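Local atomic coordinates of ADP/ATP-dependent NAD(P)H-hydrate dehydratase (Bacillus subtilis, PDB entry 3RPZ), a protein that catalyses the ADP/ATP-dependent dehydration of NAD(P)H hydrates, which probably restores damaged NADH and NADPH to their working forms. Residues R15-E20 with V239-Y244; C230-E233 with H237-L240. All blocks are in the same frame, centred on the assembly; numbering follows the deposited sequence.

Interaction 1: R15-E20 with V239-Y244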
ATOM      1  N   ARG A  15      -0.477  25.619 -20.853  1.00 19.20           N
ATOM      2  CA  ARG A  15       0.109  24.916 -21.989  1.00 19.59           C
ATOM      3  C   ARG A  15       1.372  25.615 -22.501  1.00 20.25           C
ATOM      4  O   ARG A  15       2.344  24.952 -22.837  1.00 22.59           O
ATOM      5  CB  ARG A  15      -0.883  24.761 -23.137  1.00 21.34           C
ATOM      6  CG  ARG A  15      -2.013  23.891 -22.897  1.00 22.72           C
ATOM      7  CD  ARG A  15      -2.818  23.742 -24.203  1.00 27.58           C
ATOM      8  NE  ARG A  15      -3.911  22.871 -23.868  1.00 33.46           N
ATOM      9  CZ  ARG A  15      -3.832  21.559 -23.885  1.00 34.08           C
ATOM     10  NH1 ARG A  15      -2.725  20.956 -24.356  1.00 36.34           N
ATOM     11  NH2 ARG A  15      -4.880  20.857 -23.466  1.00 36.01           N
ATOM     12  N   ALA A  16       1.357  26.948 -22.501  1.00 20.31           N
ATOM     13  CA  ALA A  16       2.470  27.735 -22.968  1.00 21.49           C
ATOM     14  C   ALA A  16       3.703  27.724 -22.070  1.00 20.87           C
ATOM     15  O   ALA A  16       4.808  28.115 -22.527  1.00 23.75           O
ATOM     16  CB  ALA A  16       1.964  29.159 -23.179  1.00 21.59           C
ATOM     17  N   THR A  17       3.518  27.373 -20.789  1.00 19.27           N
ATOM     18  CA  THR A  17       4.582  27.508 -19.806  1.00 18.49           C
ATOM     19  C   THR A  17       5.065  26.197 -19.146  1.00 19.24           C
ATOM     20  O   THR A  17       6.114  26.208 -18.495  1.00 20.06           O
ATOM     21  CB  THR A  17       4.198  28.489 -18.672  1.00 17.63           C
ATOM     22  OG1 THR A  17       3.050  28.006 -17.987  1.00 17.85           O
ATOM     23  CG2 THR A  17       3.960  29.903 -19.210  1.00 20.07           C
ATOM     24  N   LEU A  18       4.353  25.083 -19.327  1.00 18.95           N
ATOM     25  CA  LEU A  18       4.807  23.815 -18.758  1.00 18.39           C
ATOM     26  C   LEU A  18       6.111  23.442 -19.445  1.00 18.71           C
ATOM     27  O   LEU A  18       6.258  23.654 -20.664  1.00 21.02           O
ATOM     28  CB  LEU A  18       3.776  22.731 -18.947  1.00 17.56           C
ATOM     29  CG  LEU A  18       2.605  22.740 -17.978  1.00 17.33           C
ATOM     30  CD1 LEU A  18       1.571  21.739 -18.425  1.00 19.37           C
ATOM     31  CD2 LEU A  18       3.027  22.471 -16.559  1.00 17.66           C
ATOM     32  N   PRO A  19       7.063  22.899 -18.676  1.00 18.94           N
ATOM     33  CA  PRO A  19       8.393  22.602 -19.210  1.00 19.95           C
ATOM     34  C   PRO A  19       8.437  21.248 -19.984  1.00 20.87           C
ATOM     35  O   PRO A  19       7.584  20.378 -19.779  1.00 19.16           O
ATOM     36  CB  PRO A  19       9.242  22.504 -17.951  1.00 19.69           C
ATOM     37  CG  PRO A  19       8.350  22.032 -16.896  1.00 20.86           C
ATOM     38  CD  PRO A  19       7.040  22.732 -17.217  1.00 19.31           C
ATOM     39  N   GLU A  20       9.457  21.132 -20.840  1.00 25.00           N
ATOM     40  CA  GLU A  20       9.830  19.832 -21.436  1.00 27.17           C
ATOM     41  C   GLU A  20      10.708  19.055 -20.511  1.00 25.81           C
ATOM     42  O   GLU A  20      11.254  19.552 -19.436  1.00 25.89           O
ATOM     43  CB  GLU A  20      10.504  20.004 -22.808  1.00 30.05           C
ATOM     44  CG  GLU A  20       9.509  20.387 -23.908  1.00 35.97           C
ATOM     45  CD  GLU A  20       9.957  19.914 -25.312  1.00 46.41           C
ATOM     46  OE1 GLU A  20      11.189  19.891 -25.588  1.00 50.12           O
ATOM     47  OE2 GLU A  20       9.068  19.555 -26.132  1.00 51.48           O
ATOM     48  N   VAL A 239       4.544  28.110  -9.609  1.00 14.16           N
ATOM     49  CA  VAL A 239       3.488  28.323  -8.622  1.00 14.06           C
ATOM     50  C   VAL A 239       2.120  28.281  -9.300  1.00 14.09           C
ATOM     51  O   VAL A 239       1.201  27.580  -8.880  1.00 14.35           O
ATOM     52  CB  VAL A 239       3.693  29.641  -7.868  1.00 13.97           C
ATOM     53  CG1 VAL A 239       2.504  29.889  -6.916  1.00 16.16           C
ATOM     54  CG2 VAL A 239       4.997  29.619  -7.078  1.00 15.34           C
ATOM     55  N   LEU A 240       1.999  29.023 -10.387  1.00 14.36           N
ATOM     56  CA  LEU A 240       0.705  29.127 -11.091  1.00 14.84           C
ATOM     57  C   LEU A 240       0.249  27.787 -11.671  1.00 14.96           C
ATOM     58  O   LEU A 240      -0.914  27.393 -11.540  1.00 14.72           O
ATOM     59  CB  LEU A 240       0.784  30.187 -12.219  1.00 15.32           C
ATOM     60  CG  LEU A 240       0.924  31.611 -11.692  1.00 14.25           C
ATOM     61  CD1 LEU A 240       1.571  32.483 -12.795  1.00 16.42           C
ATOM     62  CD2 LEU A 240      -0.421  32.141 -11.268  1.00 16.27           C
ATOM     63  N   ASN A 241       1.181  27.040 -12.256  1.00 14.68           N
ATOM     64  CA  ASN A 241       0.856  25.722 -12.801  1.00 14.54           C
ATOM     65  C   ASN A 241       0.556  24.697 -11.736  1.00 13.64           C
ATOM     66  O   ASN A 241      -0.288  23.838 -11.961  1.00 14.67           O
ATOM     67  CB  ASN A 241       1.932  25.212 -13.756  1.00 14.41           C
ATOM     68  CG  ASN A 241       1.959  26.029 -15.080  1.00 16.59           C
ATOM     69  OD1 ASN A 241       0.936  26.649 -15.445  1.00 16.00           O
ATOM     70  ND2 ASN A 241       3.084  26.028 -15.804  1.00 15.98           N
ATOM     71  N   ALA A 242       1.201  24.778 -10.575  1.00 13.74           N
ATOM     72  CA  ALA A 242       0.917  23.860  -9.511  1.00 13.77           C
ATOM     73  C   ALA A 242      -0.481  24.064  -9.012  1.00 14.04           C
ATOM     74  O   ALA A 242      -1.252  23.106  -8.828  1.00 13.45           O
ATOM     75  CB  ALA A 242       1.945  24.005  -8.371  1.00 13.89           C
ATOM     76  N   VAL A 243      -0.844  25.327  -8.736  1.00 14.18           N
ATOM     77  CA  VAL A 243      -2.182  25.640  -8.209  1.00 14.05           C
ATOM     78  C   VAL A 243      -3.253  25.204  -9.248  1.00 13.78           C
ATOM     79  O   VAL A 243      -4.262  24.547  -8.915  1.00 14.30           O
ATOM     80  CB  VAL A 243      -2.307  27.110  -7.901  1.00 13.16           C
ATOM     81  CG1 VAL A 243      -3.723  27.468  -7.501  1.00 14.58           C
ATOM     82  CG2 VAL A 243      -1.344  27.474  -6.769  1.00 14.66           C
ATOM     83  N   TYR A 244      -2.984  25.468 -10.514  1.00 13.39           N
ATOM     84  CA  TYR A 244      -3.925  25.116 -11.582  1.00 14.13           C
ATOM     85  C   TYR A 244      -4.104  23.615 -11.719  1.00 13.34           C
ATOM     86  O   TYR A 244      -5.221  23.108 -11.731  1.00 14.61           O
ATOM     87  CB  TYR A 244      -3.467  25.716 -12.933  1.00 14.82           C
ATOM     88  CG  TYR A 244      -4.419  25.515 -14.070  1.00 15.67           C
ATOM     89  CD1 TYR A 244      -4.570  24.275 -14.657  1.00 16.02           C
ATOM     90  CD2 TYR A 244      -5.163  26.562 -14.539  1.00 15.21           C
ATOM     91  CE1 TYR A 244      -5.488  24.091 -15.701  1.00 16.18           C
ATOM     92  CE2 TYR A 244      -6.048  26.388 -15.586  1.00 16.80           C
ATOM     93  CZ  TYR A 244      -6.199  25.137 -16.130  1.00 16.08           C
ATOM     94  OH  TYR A 244      -7.145  24.978 -17.205  1.00 19.69           O
TER
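Asn241 reaches out from helix 235-256 to Thr17, and its amide nitrogen ND2 gives a hydrogen bond to the hydroxyl OG1 of Thr17 at 2.9 Å. Its CG is anti to the carbonyl carbon (chi1 -70°), which carries the amide out toward Thr17. The N-H...O angle of 162° shows a nearly straight bond, and OG1 lies close to the amide plane, so the donor hydrogen is well aimed. The threonine hydroxyl is set between its own backbone N and carbonyl carbon (chi1 61°), which turns it both to Asn241 and back along its own helix, where it is hydrogen-bonded to the carbonyl of His13. A carbonyl can only accept, so OG1 serves as donor there and as acceptor toward the amide. Leu18 does not aim its CB at the helix, but the end of its side chain bends nearer: its CD2 stands above the amide plane, 3.6 Å from ND2 and 4.0 Å from CG of Asn241, and closes off that side with a methyl. Beyond the two segments, OD1 of Asn241 is bonded to the indole NE1 of Trp9, and ND2 also to the imidazole NE2 of His232. With the carbonyl oxygen taken by a donor and the nitrogen facing two acceptors, turning the buried amide over would set like against like, which implies that its orientation is fixed by its bonds.

Interaction 2: C230-E233 with H237-L240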
ATOM      1  N   CYS A 230      11.287  22.998  -9.288  1.00 14.53           N
ATOM      2  CA  CYS A 230      12.500  22.329  -9.745  1.00 14.25           C
ATOM      3  C   CYS A 230      12.568  22.128 -11.237  1.00 15.86           C
ATOM      4  O   CYS A 230      13.668  21.999 -11.806  1.00 17.61           O
ATOM      5  CB  CYS A 230      12.656  20.974  -9.025  1.00 14.53           C
ATOM      6  SG  CYS A 230      12.931  21.141  -7.257  1.00 15.64           S
ATOM      7  N   CYS A 231      11.445  22.088 -11.935  1.00 15.49           N
ATOM      8  CA  CYS A 231      11.439  21.810 -13.385  1.00 16.63           C
ATOM      9  C   CYS A 231      11.048  22.991 -14.246  1.00 17.01           C
ATOM     10  O   CYS A 231      11.290  22.957 -15.453  1.00 18.53           O
ATOM     11  CB  CYS A 231      10.577  20.607 -13.721  1.00 16.17           C
ATOM     12  SG  CYS A 231       8.830  20.693 -13.257  1.00 16.80           S
ATOM     13  N   HIS A 232      10.501  24.055 -13.646  1.00 17.05           N
ATOM     14  CA  HIS A 232      10.201  25.266 -14.398  1.00 16.73           C
ATOM     15  C   HIS A 232      11.360  26.251 -14.314  1.00 19.40           C
ATOM     16  O   HIS A 232      11.806  26.530 -13.218  1.00 20.81           O
ATOM     17  CB  HIS A 232       8.953  25.997 -13.858  1.00 16.87           C
ATOM     18  CG  HIS A 232       7.642  25.314 -14.115  1.00 16.68           C
ATOM     19  ND1 HIS A 232       7.281  24.115 -13.539  1.00 15.21           N
ATOM     20  CD2 HIS A 232       6.596  25.667 -14.912  1.00 16.02           C
ATOM     21  CE1 HIS A 232       6.055  23.793 -13.934  1.00 15.57           C
ATOM     22  NE2 HIS A 232       5.626  24.708 -14.783  1.00 16.24           N
ATOM     23  N   GLU A 233      11.736  26.866 -15.405  1.00 22.19           N
ATOM     24  CA  GLU A 233      12.731  27.921 -15.356  1.00 24.71           C
ATOM     25  C   GLU A 233      12.249  29.162 -14.588  1.00 23.48           C
ATOM     26  O   GLU A 233      13.034  29.783 -13.831  1.00 24.38           O
ATOM     27  CB  GLU A 233      13.119  28.337 -16.774  1.00 27.92           C
ATOM     28  CG  GLU A 233      14.287  29.283 -16.881  1.00 36.21           C
ATOM     29  CD  GLU A 233      14.666  29.584 -18.347  1.00 45.43           C
ATOM     30  OE1 GLU A 233      13.780  29.499 -19.247  1.00 50.08           O
ATOM     31  OE2 GLU A 233      15.845  29.948 -18.589  1.00 52.56           O
ATOM     32  N   HIS A 237       5.749  30.677 -12.933  1.00 17.51           N
ATOM     33  CA  HIS A 237       4.994  29.673 -13.666  1.00 17.19           C
ATOM     34  C   HIS A 237       4.843  28.410 -12.889  1.00 16.40           C
ATOM     35  O   HIS A 237       3.820  27.736 -12.951  1.00 16.59           O
ATOM     36  CB  HIS A 237       5.673  29.375 -15.003  1.00 17.06           C
ATOM     37  CG  HIS A 237       5.737  30.548 -15.902  1.00 20.76           C
ATOM     38  ND1 HIS A 237       6.588  30.588 -16.987  1.00 23.29           N
ATOM     39  CD2 HIS A 237       5.066  31.714 -15.879  1.00 20.40           C
ATOM     40  CE1 HIS A 237       6.439  31.767 -17.580  1.00 22.37           C
ATOM     41  NE2 HIS A 237       5.510  32.464 -16.953  1.00 24.55           N
ATOM     42  N   ALA A 238       5.894  28.038 -12.146  1.00 15.23           N
ATOM     43  CA  ALA A 238       5.815  26.867 -11.305  1.00 14.42           C
ATOM     44  C   ALA A 238       4.666  26.964 -10.296  1.00 14.62           C
ATOM     45  O   ALA A 238       3.875  26.035 -10.138  1.00 14.90           O
ATOM     46  CB  ALA A 238       7.120  26.662 -10.526  1.00 15.70           C
ATOM     47  N   VAL A 239       4.544  28.110  -9.609  1.00 14.16           N
ATOM     48  CA  VAL A 239       3.488  28.323  -8.622  1.00 14.06           C
ATOM     49  C   VAL A 239       2.120  28.281  -9.300  1.00 14.09           C
ATOM     50  O   VAL A 239       1.201  27.580  -8.880  1.00 14.35           O
ATOM     51  CB  VAL A 239       3.693  29.641  -7.868  1.00 13.97           C
ATOM     52  CG1 VAL A 239       2.504  29.889  -6.916  1.00 16.16           C
ATOM     53  CG2 VAL A 239       4.997  29.619  -7.078  1.00 15.34           C
ATOM     54  N   LEU A 240       1.999  29.023 -10.387  1.00 14.36           N
ATOM     55  CA  LEU A 240       0.705  29.127 -11.091  1.00 14.84           C
ATOM     56  C   LEU A 240       0.249  27.787 -11.671  1.00 14.96           C
ATOM     57  O   LEU A 240      -0.914  27.393 -11.540  1.00 14.72           O
ATOM     58  CB  LEU A 240       0.784  30.187 -12.219  1.00 15.32           C
ATOM     59  CG  LEU A 240       0.924  31.611 -11.692  1.00 14.25           C
ATOM     60  CD1 LEU A 240       1.571  32.483 -12.795  1.00 16.42           C
ATOM     61  CD2 LEU A 240      -0.421  32.141 -11.268  1.00 16.27           C
TER
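His232 lays its imidazole flat against the first turn of helix 235-256, with Ala238 beneath the ring. The evidence for a CH-pi contact is direct: CA of Ala238 is 3.7 Å from the centroid of the His232 ring and only 11° off the ring normal, so it sits over the middle of one face. The same face covers the peptide leading into Ala238, whose N is 3.7 Å from CD2 of His232. Ala238 adds its methyl beside the stem of the histidine, with the two CB atoms 3.9 Å apart. His237 meets the ring differently: its CB comes in obliquely, 3.8 Å from CD2 of His232, and its own imidazole then leads away, so the two histidines do not stack. The ring of His232 is placed by a chi1 of -71°, CG beside the backbone N, and a chi2 of 67° that presents its broad side to the helix. Its nitrogens point to partners elsewhere: ND1 is hydrogen-bonded to the carbonyl of Met228 on helix 217-231, consistent with a proton on ND1, while NE2 looks toward Asn241. A leucine in place of His232 would probably leave the Met228 carbonyl without its donor and the Ala238 backbone without the flat surface it rests on. The contact closes the short connection between helices 217-231 and 235-256, consecutive helices of what is, by family, a ribokinase-like fold.

How the interactions relate
From the N terminus, the chain leaves helix 11-17 through residues 18-20 and passes through all nine strands before helix 217-231. Interaction 2 then closes a very short loop, with three residues between its segments, and interaction 1 closes a long one of 218 residues. The short loop falls wholly within the long one, and the two contacts share Val239 and Leu240. Their centres are 6 Å apart and they touch directly: CB of Pro19 packs 3.3 Å from O of Cys231, and CG2 of Thr17 lies 3.5 Å from CE1 of His237. Together they join the N-terminal helix to the pair 217-231 and 235-256, while Pro19 O bonds His260 of the second subunit.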